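Local structure of protein piwi (6KR6) at residues Thr219-Lys224 with Asp367-Phe372; Phe274-Lys279 with Gln308-Ser313; Thr398-Arg403 with Asp715-Leu720; Ala446-Gln451 with Ile506-Pro511; Thr699-Asn704 with Val738-Tyr743. The protein binds piRNAs directly and, in complex with these small RNAs, mediates the repression of transposable elements during meiosis. All coordinates share one frame; numbering follows the deposited sequence.

Interaction 1: Thr219-Lys224 with Asp367-Phe372; sequences TEITHK and DRLRAF
Thr-219 and Leu-369 mark where strand 219-224 comes nearest to helix 367-372. Their CA atoms are 7.3 Å apart, the segment axes approach to 9.0 Å, and an angle of 107° between the chain directions sends the strand crosswise over the helix, so its first half does the touching. Thr-219 crosses the side chain of Phe-372 at about a right angle, its CG2 lying 3.7 Å from CE1, oblique to the ring. CG of Phe-372, anti to the backbone N (chi1 169°), directs the ring to this methyl, and the ring also stacks with Tyr-204 of strand 198-210. One turn earlier, Leu-369 brings CD1 to 3.7 Å from the carbonyl O of Thr-219, which Asn-69 hydrogen-bonds. Ile-221 closes the contact by laying CD1 4.1 Å from CB of Arg-368, whose guanidinium turns back to Gln-364 O. Glu-220 points away from the helix segment, and its OE2 forms salt bridges with Arg-365 and Arg-700. The interface is therefore van der Waals contact of methyl, methylene and ring carbons, one methyl resting against a backbone carbonyl, while charge pairing beside it ties the same strand to helix 362-378.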
# COMPACT_ATOMS: atom_id res chain seq x y z
N THR A 219 6.08 11.72 12.31
CA THR A 219 5.05 10.87 12.90
C THR A 219 3.79 10.92 12.06
O THR A 219 3.56 11.86 11.30
CB THR A 219 4.73 11.30 14.34
OG1 THR A 219 5.78 12.13 14.85
CG2 THR A 219 4.59 10.08 15.24
N GLU A 220 2.98 9.87 12.20
CA GLU A 220 1.73 9.75 11.45
C GLU A 220 0.73 8.95 12.28
O GLU A 220 1.12 8.08 13.06
CB GLU A 220 1.98 9.10 10.08
CG GLU A 220 0.78 8.39 9.44
CD GLU A 220 -0.25 9.35 8.87
OE1 GLU A 220 -0.06 10.58 8.97
OE2 GLU A 220 -1.26 8.86 8.31
N ILE A 221 -0.55 9.27 12.12
CA ILE A 221 -1.60 8.54 12.83
C ILE A 221 -1.72 7.13 12.26
O ILE A 221 -1.54 6.90 11.05
CB ILE A 221 -2.93 9.30 12.74
CG1 ILE A 221 -2.75 10.74 13.24
CG2 ILE A 221 -4.02 8.60 13.52
CD1 ILE A 221 -2.20 10.82 14.65
N THR A 222 -2.02 6.17 13.13
CA THR A 222 -2.13 4.77 12.72
C THR A 222 -3.14 4.07 13.62
O THR A 222 -3.35 4.48 14.77
CB THR A 222 -0.77 4.07 12.76
OG1 THR A 222 0.18 4.84 12.01
CG2 THR A 222 -0.84 2.68 12.15
N HIS A 223 -3.76 3.02 13.09
CA HIS A 223 -4.82 2.30 13.78
C HIS A 223 -4.60 0.81 13.58
O HIS A 223 -4.59 0.33 12.44
CB HIS A 223 -6.20 2.71 13.25
CG HIS A 223 -6.24 2.88 11.77
ND1 HIS A 223 -5.61 3.93 11.12
CD2 HIS A 223 -6.83 2.14 10.80
CE1 HIS A 223 -5.81 3.81 9.82
NE2 HIS A 223 -6.55 2.74 9.60
N LYS A 224 -4.42 0.07 14.67
CA LYS A 224 -4.22 -1.37 14.62
C LYS A 224 -5.51 -2.06 15.03
O LYS A 224 -5.99 -1.89 16.15
CB LYS A 224 -3.07 -1.80 15.53
N ASP A 367 -3.79 18.61 14.56
CA ASP A 367 -4.05 18.79 15.99
C ASP A 367 -3.59 17.58 16.79
O ASP A 367 -2.91 17.71 17.81
CB ASP A 367 -5.53 19.06 16.23
CG ASP A 367 -5.96 20.45 15.80
OD1 ASP A 367 -5.08 21.24 15.40
OD2 ASP A 367 -7.17 20.74 15.86
N ARG A 368 -3.98 16.37 16.35
CA ARG A 368 -3.55 15.17 17.05
C ARG A 368 -2.03 15.03 17.03
O ARG A 368 -1.43 14.57 18.02
CB ARG A 368 -4.21 13.94 16.43
CG ARG A 368 -5.68 13.77 16.81
CD ARG A 368 -6.38 12.80 15.87
NE ARG A 368 -7.81 12.64 16.17
CZ ARG A 368 -8.74 13.56 15.93
NH1 ARG A 368 -10.01 13.32 16.23
NH2 ARG A 368 -8.40 14.73 15.40
N LEU A 369 -1.38 15.45 15.94
CA LEU A 369 0.08 15.38 15.87
C LEU A 369 0.72 16.33 16.88
O LEU A 369 1.66 15.96 17.59
CB LEU A 369 0.54 15.71 14.46
CG LEU A 369 1.60 14.77 13.87
CD1 LEU A 369 0.99 13.43 13.52
CD2 LEU A 369 2.27 15.41 12.66
N ARG A 370 0.24 17.58 16.93
CA ARG A 370 0.77 18.52 17.92
C ARG A 370 0.50 18.04 19.34
O ARG A 370 1.31 18.29 20.24
CB ARG A 370 0.17 19.91 17.70
CG ARG A 370 0.59 20.58 16.40
CD ARG A 370 2.07 20.33 16.11
NE ARG A 370 2.66 21.39 15.30
CZ ARG A 370 3.43 22.36 15.78
NH1 ARG A 370 3.70 22.41 17.08
NH2 ARG A 370 3.93 23.29 14.98
N ALA A 371 -0.62 17.35 19.55
CA ALA A 371 -0.90 16.79 20.87
C ALA A 371 0.12 15.72 21.24
O ALA A 371 0.63 15.69 22.36
CB ALA A 371 -2.32 16.21 20.90
N PHE A 372 0.44 14.83 20.29
CA PHE A 372 1.46 13.82 20.56
C PHE A 372 2.82 14.46 20.83
O PHE A 372 3.55 14.02 21.73
CB PHE A 372 1.55 12.85 19.38
CG PHE A 372 2.75 11.94 19.44
CD1 PHE A 372 3.88 12.22 18.68
CD2 PHE A 372 2.76 10.81 20.24
CE1 PHE A 372 4.99 11.39 18.73
CE2 PHE A 372 3.86 9.98 20.29
CZ PHE A 372 4.98 10.27 19.54

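Interaction 2: Phe274-Lys279 with Gln308-Ser313; sequences FGQTPK and QPLLIS
Leu-310 and Pro-278 form the close-packed part of this contact inside the PAZ domain, where loop 274-279 wraps against the start of strand 310-312. Leu-310 points into the loop: CD1 lies 3.5 Å from the carbonyl C of Thr-277, and CD2 comes to 3.7 Å from CB of Gln-276, whose side chain crosses the leucine at about a right angle. Beside it, the Pro-278 ring lies across Gln-308, with CG 3.8 Å from Gln-308 CG and CD 3.5 Å from the carbonyl O of Gln-308. The amide of that glutamine is fixed at both ends, NE2 giving a hydrogen bond to Asp-305 O and OE1 taking one from Glu-333 N. An alanine in place of Pro-278 would lack CG and CD and would probably open a gap beside Gln-308 CG and Leu-310 CD1. The other side is looser. Phe-274 is exposed, and its ring lies alongside Pro-309, pointing the same way, with CD1 3.7 Å from Pro-309 CB and the proline oblique to the ring. Partly exposed Gln-276 spans the two parts, its side chain also touching Phe-291 of helix 291-298. Between the two segments, cohesion comes from van der Waals contact of proline, leucine, methylene and aromatic carbons with one another and with backbone carbonyl groups, while the buried amide of Gln-308 is satisfied by residues outside them.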
# COMPACT_ATOMS: atom_id res chain seq x y z
N PHE A 274 -5.61 -30.94 27.78
CA PHE A 274 -6.67 -30.84 28.78
C PHE A 274 -6.19 -31.24 30.17
O PHE A 274 -6.89 -30.96 31.15
CB PHE A 274 -7.86 -31.72 28.39
CG PHE A 274 -8.48 -31.35 27.07
CD1 PHE A 274 -9.36 -30.28 26.99
CD2 PHE A 274 -8.20 -32.07 25.92
CE1 PHE A 274 -9.94 -29.93 25.78
CE2 PHE A 274 -8.78 -31.72 24.71
CZ PHE A 274 -9.65 -30.65 24.64
N GLY A 275 -5.02 -31.87 30.28
CA GLY A 275 -4.45 -32.25 31.56
C GLY A 275 -3.68 -31.17 32.27
O GLY A 275 -3.12 -31.43 33.34
N GLN A 276 -3.61 -29.97 31.70
CA GLN A 276 -2.93 -28.85 32.33
C GLN A 276 -3.87 -27.66 32.44
O GLN A 276 -4.81 -27.51 31.65
CB GLN A 276 -1.66 -28.44 31.56
CG GLN A 276 -0.53 -29.44 31.63
CD GLN A 276 0.82 -28.83 31.29
OE1 GLN A 276 0.99 -27.61 31.35
NE2 GLN A 276 1.78 -29.67 30.92
N THR A 277 -3.62 -26.83 33.44
CA THR A 277 -4.43 -25.67 33.77
C THR A 277 -3.51 -24.47 33.95
O THR A 277 -2.28 -24.62 34.00
CB THR A 277 -5.24 -25.92 35.05
OG1 THR A 277 -4.35 -26.29 36.12
CG2 THR A 277 -6.26 -27.03 34.83
N PRO A 278 -4.06 -23.26 34.03
CA PRO A 278 -3.22 -22.09 34.34
C PRO A 278 -2.48 -22.22 35.66
O PRO A 278 -1.48 -21.51 35.87
CB PRO A 278 -4.22 -20.93 34.38
CG PRO A 278 -5.29 -21.36 33.44
CD PRO A 278 -5.42 -22.85 33.60
N LYS A 279 -2.92 -23.10 36.57
CA LYS A 279 -2.21 -23.34 37.81
C LYS A 279 -1.04 -24.30 37.65
O LYS A 279 -0.30 -24.51 38.61
CB LYS A 279 -3.17 -23.89 38.87
N GLN A 308 -9.62 -23.83 32.34
CA GLN A 308 -9.42 -23.93 30.90
C GLN A 308 -8.20 -24.79 30.58
O GLN A 308 -7.25 -24.86 31.37
CB GLN A 308 -9.27 -22.54 30.29
CG GLN A 308 -8.16 -21.71 30.93
CD GLN A 308 -8.13 -20.29 30.39
OE1 GLN A 308 -8.25 -20.07 29.19
NE2 GLN A 308 -7.98 -19.32 31.29
N PRO A 309 -8.20 -25.46 29.41
CA PRO A 309 -7.03 -26.24 29.01
C PRO A 309 -5.89 -25.35 28.53
O PRO A 309 -5.97 -24.13 28.64
CB PRO A 309 -7.57 -27.12 27.88
CG PRO A 309 -8.66 -26.31 27.28
CD PRO A 309 -9.30 -25.58 28.44
N LEU A 310 -4.82 -25.95 28.02
CA LEU A 310 -3.68 -25.19 27.51
C LEU A 310 -3.49 -25.48 26.02
O LEU A 310 -3.69 -26.62 25.58
CB LEU A 310 -2.40 -25.54 28.27
CG LEU A 310 -2.03 -24.67 29.48
CD1 LEU A 310 -3.14 -24.64 30.51
CD2 LEU A 310 -0.74 -25.17 30.09
N LEU A 311 -3.11 -24.47 25.26
CA LEU A 311 -2.81 -24.66 23.84
C LEU A 311 -1.32 -24.89 23.69
O LEU A 311 -0.52 -24.04 24.10
CB LEU A 311 -3.27 -23.45 23.02
CG LEU A 311 -4.69 -22.93 23.26
CD1 LEU A 311 -4.95 -21.70 22.41
CD2 LEU A 311 -5.73 -24.01 22.99
N ILE A 312 -0.93 -26.03 23.12
CA ILE A 312 0.48 -26.36 22.94
C ILE A 312 0.83 -26.17 21.47
O ILE A 312 0.22 -26.79 20.59
CB ILE A 312 0.80 -27.78 23.43
CG1 ILE A 312 2.04 -28.34 22.72
CG2 ILE A 312 -0.39 -28.70 23.27
CD1 ILE A 312 3.35 -27.88 23.33
N SER A 313 1.82 -25.31 21.22
CA SER A 313 2.28 -24.99 19.87
C SER A 313 3.74 -25.39 19.67
O SER A 313 4.61 -24.98 20.44
CB SER A 313 2.10 -23.49 19.59
OG SER A 313 2.80 -23.10 18.42

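Interaction 3: Thr398-Arg403 with Asp715-Leu720; sequences TEVQGR and DDVITL
Val-400 and Val-717 are the nearest backbone neighbours, their CA atoms 7.0 Å apart, where strand 398-403 runs past the irregular loop 715-720. Their side chains meet tip to tip, with CG1 of Val-400 3.6 Å from CB of Val-717. Because CG1 of Val-400 stands anti to its backbone N (chi1 -174°) and meets Val-717, the other methyl, CG2, is left for Ile-718, which it crosses obliquely, 3.6 Å from CG1 and close to CD1 as well, so one buried valine fills the angle between two loop residues. Gln-401 comes from the more open side. A bend at chi2 (-75°) brings CD round to Val-717, where CG2 lies 3.5 Å from CD and close to both amide heteroatoms. At the far end, Arg-403 NH2 and Asp-715 OD2 stand 4.3 Å apart, the carboxylate near the guanidinium plane at its edge. That is too long for a salt bridge, and NH2 instead hydrogen-bonds Gln-758 OE1 of helix 754-764. Within the loop, Thr-719 OG1 accepts weak hydrogen bonds from the backbone N of Asp-716 and of Val-717, which may steady the turn. The two segments are thus joined by aliphatic contact between branched side chains, and the opposite charges at one end would probably add a modest attraction across their separation.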
# COMPACT_ATOMS: atom_id res chain seq x y z
N THR A 398 8.96 21.33 10.05
CA THR A 398 9.78 21.68 8.90
C THR A 398 8.90 21.81 7.66
O THR A 398 7.86 21.15 7.53
CB THR A 398 10.85 20.61 8.67
OG1 THR A 398 11.39 20.20 9.93
CG2 THR A 398 11.98 21.16 7.81
N GLU A 399 9.32 22.67 6.74
CA GLU A 399 8.62 22.87 5.48
C GLU A 399 9.56 22.62 4.31
O GLU A 399 10.77 22.87 4.40
CB GLU A 399 8.02 24.28 5.39
CG GLU A 399 9.03 25.41 5.45
CD GLU A 399 8.37 26.77 5.39
OE1 GLU A 399 7.16 26.86 5.72
OE2 GLU A 399 9.05 27.75 5.02
N VAL A 400 9.00 22.11 3.22
CA VAL A 400 9.78 21.66 2.08
C VAL A 400 9.50 22.53 0.86
O VAL A 400 8.41 23.08 0.70
CB VAL A 400 9.51 20.17 1.76
CG1 VAL A 400 10.43 19.67 0.66
CG2 VAL A 400 9.69 19.33 2.99
N GLN A 401 10.52 22.66 0.01
CA GLN A 401 10.35 23.25 -1.31
C GLN A 401 9.83 22.19 -2.27
O GLN A 401 10.30 21.05 -2.28
CB GLN A 401 11.68 23.83 -1.81
CG GLN A 401 12.81 22.81 -2.02
CD GLN A 401 13.45 22.32 -0.73
OE1 GLN A 401 12.78 22.15 0.29
NE2 GLN A 401 14.76 22.09 -0.77
N GLY A 402 8.83 22.57 -3.07
CA GLY A 402 8.27 21.67 -4.06
C GLY A 402 7.82 22.46 -5.27
O GLY A 402 7.98 23.68 -5.32
N ARG A 403 7.24 21.76 -6.24
CA ARG A 403 6.74 22.40 -7.44
C ARG A 403 5.44 21.74 -7.87
O ARG A 403 5.23 20.54 -7.65
CB ARG A 403 7.78 22.35 -8.57
CG ARG A 403 7.39 21.50 -9.77
CD ARG A 403 8.47 21.51 -10.83
NE ARG A 403 9.57 20.61 -10.50
CZ ARG A 403 9.71 19.39 -11.01
NH1 ARG A 403 8.81 18.93 -11.87
NH2 ARG A 403 10.74 18.64 -10.66
N ASP A 715 10.72 16.61 -4.44
CA ASP A 715 11.83 15.82 -4.97
C ASP A 715 13.08 16.03 -4.12
O ASP A 715 13.62 17.14 -4.05
CB ASP A 715 12.11 16.14 -6.44
CG ASP A 715 12.52 17.59 -6.67
OD1 ASP A 715 11.92 18.49 -6.06
OD2 ASP A 715 13.46 17.81 -7.47
N ASP A 716 13.51 14.96 -3.44
CA ASP A 716 14.84 14.86 -2.83
C ASP A 716 15.06 15.89 -1.72
O ASP A 716 16.03 16.64 -1.72
CB ASP A 716 15.93 14.97 -3.90
CG ASP A 716 16.06 13.70 -4.72
OD1 ASP A 716 16.09 12.60 -4.12
OD2 ASP A 716 16.14 13.79 -5.97
N VAL A 717 14.15 15.90 -0.75
CA VAL A 717 14.35 16.62 0.51
C VAL A 717 13.91 15.72 1.66
O VAL A 717 14.71 15.39 2.54
CB VAL A 717 13.60 17.96 0.54
CG1 VAL A 717 13.89 18.68 1.85
CG2 VAL A 717 14.00 18.84 -0.64
N ILE A 718 12.63 15.33 1.67
CA ILE A 718 12.15 14.35 2.63
C ILE A 718 12.24 12.93 2.10
O ILE A 718 11.86 11.99 2.80
CB ILE A 718 10.69 14.61 3.05
CG1 ILE A 718 10.11 15.80 2.29
CG2 ILE A 718 10.59 14.80 4.55
CD1 ILE A 718 8.60 15.87 2.34
N THR A 719 12.71 12.75 0.87
CA THR A 719 12.82 11.42 0.29
C THR A 719 14.02 10.69 0.87
O THR A 719 14.85 11.26 1.58
CB THR A 719 12.93 11.51 -1.23
OG1 THR A 719 12.74 12.87 -1.64
CG2 THR A 719 11.87 10.66 -1.89
N LEU A 720 14.10 9.39 0.58
CA LEU A 720 15.21 8.60 1.06
C LEU A 720 16.49 9.01 0.34
O LEU A 720 16.47 9.31 -0.86
CB LEU A 720 14.94 7.11 0.85
CG LEU A 720 14.17 6.37 1.95
CD1 LEU A 720 14.92 6.42 3.27
CD2 LEU A 720 12.76 6.93 2.12

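Interaction 4: Ala446-Gln451 with Ile506-Pro511; sequences AVIAPQ and ILCLVP
Ile-448 uses both of its backbone polar atoms on strand 506-510: its N binds Leu-507 O at 3.0 Å, and its O receives Leu-509 N at 3.2 Å. Leu-507 N adds a third bond, to Ala-446 O at 3.1 Å. The strands run parallel, 16° apart in direction, with Ala-446, Val-447 and Ile-448 paired to Ile-506, Leu-507 and Cys-508. On one face Val-447 and Leu-507 lie side by side, CG2 of the valine 4.1 Å from CB of the leucine. On the other, Ile-448 reaches back with CD1 to within 4.1 Å of Ile-506 CG2, while its CB is 4.2 Å from Cys-508 SG. A second shell holds both faces. Helix 454-471 packs through Leu-457 on Val-447, Ala-449 and Leu-509, and through Leu-464 on Leu-507. Helix 488-499 brings Tyr-491 and Ala-494 onto Ile-448, and Cys-498, which with Gln-479 and Ser-501 forms a mercury site, onto Ala-446. Strands 479-483 and 533-537 flank the pair, giving a four-stranded parallel sheet with helices on both faces. This is the Rossmann-like core expected of an Argonaute MID domain, consistent with bound nucleic acid about 4 Å from the nearest atom of the contact.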
# COMPACT_ATOMS: atom_id res chain seq x y z
N ALA A 446 -26.77 -6.97 -27.07
CA ALA A 446 -27.97 -7.53 -26.46
C ALA A 446 -28.15 -6.97 -25.06
O ALA A 446 -27.20 -6.49 -24.44
CB ALA A 446 -27.90 -9.07 -26.40
N VAL A 447 -29.39 -7.02 -24.58
CA VAL A 447 -29.73 -6.58 -23.24
C VAL A 447 -30.60 -7.65 -22.60
O VAL A 447 -31.68 -7.97 -23.11
CB VAL A 447 -30.46 -5.23 -23.23
CG1 VAL A 447 -31.06 -4.97 -21.86
CG2 VAL A 447 -29.50 -4.11 -23.60
N ILE A 448 -30.13 -8.20 -21.48
CA ILE A 448 -30.81 -9.26 -20.74
C ILE A 448 -31.37 -8.65 -19.46
O ILE A 448 -30.64 -8.02 -18.69
CB ILE A 448 -29.87 -10.43 -20.42
CG1 ILE A 448 -29.24 -10.96 -21.71
CG2 ILE A 448 -30.60 -11.53 -19.68
CD1 ILE A 448 -28.26 -12.09 -21.49
N ALA A 449 -32.67 -8.85 -19.23
CA ALA A 449 -33.35 -8.26 -18.08
C ALA A 449 -34.58 -9.10 -17.78
O ALA A 449 -35.09 -9.80 -18.65
CB ALA A 449 -33.73 -6.80 -18.36
N PRO A 450 -35.08 -9.05 -16.55
CA PRO A 450 -36.32 -9.76 -16.23
C PRO A 450 -37.55 -8.94 -16.60
O PRO A 450 -37.50 -7.73 -16.78
CB PRO A 450 -36.23 -9.98 -14.71
CG PRO A 450 -35.21 -9.00 -14.21
CD PRO A 450 -34.56 -8.31 -15.38
N GLN A 451 -38.68 -9.65 -16.70
CA GLN A 451 -39.92 -9.03 -17.17
C GLN A 451 -40.40 -7.94 -16.22
O GLN A 451 -41.05 -6.98 -16.65
CB GLN A 451 -41.00 -10.09 -17.35
CG GLN A 451 -42.31 -9.56 -17.90
CD GLN A 451 -43.34 -10.66 -18.13
OE1 GLN A 451 -43.01 -11.84 -18.10
NE2 GLN A 451 -44.59 -10.26 -18.35
N ILE A 506 -22.84 -7.16 -24.12
CA ILE A 506 -24.03 -7.67 -23.43
C ILE A 506 -24.22 -6.87 -22.15
O ILE A 506 -23.37 -6.93 -21.25
CB ILE A 506 -23.93 -9.17 -23.12
CG1 ILE A 506 -23.95 -9.99 -24.41
CG2 ILE A 506 -25.06 -9.60 -22.20
CD1 ILE A 506 -23.81 -11.48 -24.19
N LEU A 507 -25.31 -6.12 -22.06
CA LEU A 507 -25.66 -5.38 -20.86
C LEU A 507 -26.71 -6.16 -20.08
O LEU A 507 -27.70 -6.62 -20.66
CB LEU A 507 -26.17 -3.98 -21.21
CG LEU A 507 -26.19 -2.93 -20.09
CD1 LEU A 507 -26.07 -1.54 -20.69
CD2 LEU A 507 -27.45 -3.03 -19.24
N CYS A 508 -26.49 -6.30 -18.78
CA CYS A 508 -27.37 -7.08 -17.91
C CYS A 508 -27.87 -6.20 -16.78
O CYS A 508 -27.08 -5.69 -15.98
CB CYS A 508 -26.65 -8.31 -17.35
SG CYS A 508 -26.24 -9.55 -18.60
N LEU A 509 -29.19 -6.03 -16.70
CA LEU A 509 -29.82 -5.27 -15.63
C LEU A 509 -30.09 -6.22 -14.46
O LEU A 509 -30.76 -7.24 -14.63
CB LEU A 509 -31.12 -4.63 -16.12
CG LEU A 509 -31.68 -3.47 -15.29
CD1 LEU A 509 -30.68 -2.33 -15.22
CD2 LEU A 509 -33.00 -2.98 -15.86
N VAL A 510 -29.57 -5.87 -13.29
CA VAL A 510 -29.66 -6.75 -12.12
C VAL A 510 -30.57 -6.11 -11.08
O VAL A 510 -30.75 -4.88 -11.08
CB VAL A 510 -28.27 -7.05 -11.54
CG1 VAL A 510 -27.35 -7.58 -12.62
CG2 VAL A 510 -27.69 -5.81 -10.88
N PRO A 511 -31.17 -6.89 -10.18
CA PRO A 511 -32.05 -6.30 -9.17
C PRO A 511 -31.30 -5.65 -8.01
O PRO A 511 -31.70 -4.58 -7.54
CB PRO A 511 -32.89 -7.49 -8.67
CG PRO A 511 -32.69 -8.57 -9.69
CD PRO A 511 -31.31 -8.36 -10.23

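Interaction 5: Thr699-Asn704 with Val738-Tyr743; sequences TRFFLN and VSPTSY
Arg-700 reaches from segment 699-704 to the backbone of Val-738. From CB, CG leaves beside the backbone N, anti to the carbonyl carbon (chi1 -35°). A bend at chi2 (-130°) then puts CD 3.4 Å from the carbonyl O of Val-738. NE is 4.2 Å from that oxygen, and CZ lies 4.0 Å from Ser-739 OG. NH2 gives Val-738 O a weak hydrogen bond of 3.3 Å, the acceptor lying at the edge of the group near its plane, and it also comes close to Ser-739 OG, at an angle too poor for a bond. NH1 turns the other way, to the salt bridge with Glu-220 and a weak hydrogen bond to Met-697 O. An alanine at Arg-700 would probably leave Val-738 O without this donor and Glu-220 without this arginine, leaning on Arg-365. Pro-740 fills the other half of the contact. Its CG lies close to Thr-699 O and 3.7 Å from Phe-701 CE2, the proline and phenylalanine side chains sliding past each other in opposite directions, with the proline oblique to the ring. Phe-701 also touches Leu-66. The contact thus sits where strand 741-745, paired with strand 687-695 in the RNase H-like fold of the PIWI domain, begins beside the short segment 701-702 that pairs with strand 61-68.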
# COMPACT_ATOMS: atom_id res chain seq x y z
N THR A 699 4.05 9.22 5.06
CA THR A 699 4.60 10.56 4.87
C THR A 699 3.56 11.43 4.18
O THR A 699 3.05 11.07 3.11
CB THR A 699 5.88 10.51 4.04
OG1 THR A 699 6.87 9.75 4.74
CG2 THR A 699 6.40 11.91 3.79
N ARG A 700 3.25 12.57 4.79
CA ARG A 700 2.30 13.53 4.24
C ARG A 700 2.93 14.91 4.20
O ARG A 700 3.96 15.17 4.84
CB ARG A 700 1.00 13.56 5.06
CG ARG A 700 0.58 12.22 5.63
CD ARG A 700 -0.87 11.89 5.32
NE ARG A 700 -1.24 10.58 5.86
CZ ARG A 700 -2.35 9.93 5.54
NH1 ARG A 700 -2.59 8.74 6.09
NH2 ARG A 700 -3.21 10.44 4.68
N PHE A 701 2.29 15.81 3.45
CA PHE A 701 2.68 17.21 3.41
C PHE A 701 1.51 18.01 2.86
O PHE A 701 0.69 17.48 2.10
CB PHE A 701 3.94 17.43 2.57
CG PHE A 701 3.88 16.81 1.20
CD1 PHE A 701 3.40 17.52 0.12
CD2 PHE A 701 4.32 15.51 1.01
CE1 PHE A 701 3.36 16.95 -1.14
CE2 PHE A 701 4.28 14.93 -0.25
CZ PHE A 701 3.80 15.65 -1.32
N PHE A 702 1.43 19.28 3.25
CA PHE A 702 0.29 20.11 2.93
C PHE A 702 0.75 21.50 2.51
O PHE A 702 1.87 21.92 2.80
CB PHE A 702 -0.67 20.22 4.13
CG PHE A 702 -0.94 18.91 4.80
CD1 PHE A 702 -1.67 17.92 4.16
CD2 PHE A 702 -0.47 18.66 6.08
CE1 PHE A 702 -1.92 16.71 4.78
CE2 PHE A 702 -0.72 17.45 6.71
CZ PHE A 702 -1.44 16.48 6.05
N LEU A 703 -0.15 22.20 1.82
CA LEU A 703 0.09 23.57 1.35
C LEU A 703 -0.83 24.51 2.11
O LEU A 703 -2.06 24.37 2.04
CB LEU A 703 -0.15 23.69 -0.15
CG LEU A 703 -0.19 25.11 -0.70
CD1 LEU A 703 1.22 25.64 -0.95
CD2 LEU A 703 -1.04 25.19 -1.96
N ASN A 704 -0.24 25.47 2.82
CA ASN A 704 -0.99 26.45 3.61
C ASN A 704 -2.00 25.75 4.52
O ASN A 704 -3.14 26.19 4.68
CB ASN A 704 -1.68 27.48 2.72
N VAL A 738 -4.78 13.79 2.15
CA VAL A 738 -4.15 13.25 0.96
C VAL A 738 -3.06 12.26 1.36
O VAL A 738 -2.28 12.50 2.29
CB VAL A 738 -3.55 14.37 0.09
CG1 VAL A 738 -3.22 13.83 -1.30
CG2 VAL A 738 -4.50 15.52 -0.01
N SER A 739 -3.00 11.14 0.65
CA SER A 739 -1.88 10.23 0.73
C SER A 739 -1.06 10.37 -0.54
O SER A 739 -1.50 9.90 -1.60
CB SER A 739 -2.36 8.79 0.90
OG SER A 739 -3.37 8.70 1.89
N PRO A 740 0.10 11.02 -0.51
CA PRO A 740 0.87 11.21 -1.74
C PRO A 740 1.44 9.89 -2.23
O PRO A 740 1.69 8.97 -1.46
CB PRO A 740 1.99 12.17 -1.31
CG PRO A 740 2.18 11.88 0.13
CD PRO A 740 0.81 11.55 0.67
N THR A 741 1.62 9.80 -3.55
CA THR A 741 2.19 8.61 -4.15
C THR A 741 3.70 8.75 -4.22
O THR A 741 4.22 9.82 -4.55
CB THR A 741 1.61 8.37 -5.55
OG1 THR A 741 0.20 8.61 -5.53
CG2 THR A 741 1.86 6.94 -5.99
N SER A 742 4.41 7.68 -3.90
CA SER A 742 5.87 7.66 -3.91
C SER A 742 6.34 6.87 -5.13
O SER A 742 6.06 5.67 -5.23
CB SER A 742 6.42 7.05 -2.63
OG SER A 742 7.84 6.97 -2.67
N TYR A 743 7.04 7.54 -6.03
CA TYR A 743 7.57 6.91 -7.23
C TYR A 743 9.08 6.75 -7.06
O TYR A 743 9.80 7.74 -6.92
CB TYR A 743 7.26 7.74 -8.48
CG TYR A 743 5.78 8.00 -8.67
CD1 TYR A 743 4.99 7.14 -9.42
CD2 TYR A 743 5.17 9.10 -8.08
CE1 TYR A 743 3.64 7.38 -9.59
CE2 TYR A 743 3.82 9.34 -8.24
CZ TYR A 743 3.06 8.48 -9.00
OH TYR A 743 1.72 8.71 -9.17

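In the fold
Interactions 1, 3 and 5 form one neighbourhood. Interaction 1 touches interaction 5 directly, Glu-220 OE2 lying 2.6 Å from Arg-700 NH1, and the centres of interactions 3 and 5 are only 10 Å apart, their segments alternating along the chain. Interaction 2, in the PAZ domain, is nested in the loop closed by interaction 1, with centres 40 Å apart, and stays about 35 Å from the nucleic acid at its nearest atom. Interaction 4 is remote too, its centre 43 Å from that of interaction 5. It lies near the RNA and a metal site: the Leu-507 side chain is about 9 Å from that of Gln-556, which with Leu-810 holds a zinc ion at the position probably taken by magnesium.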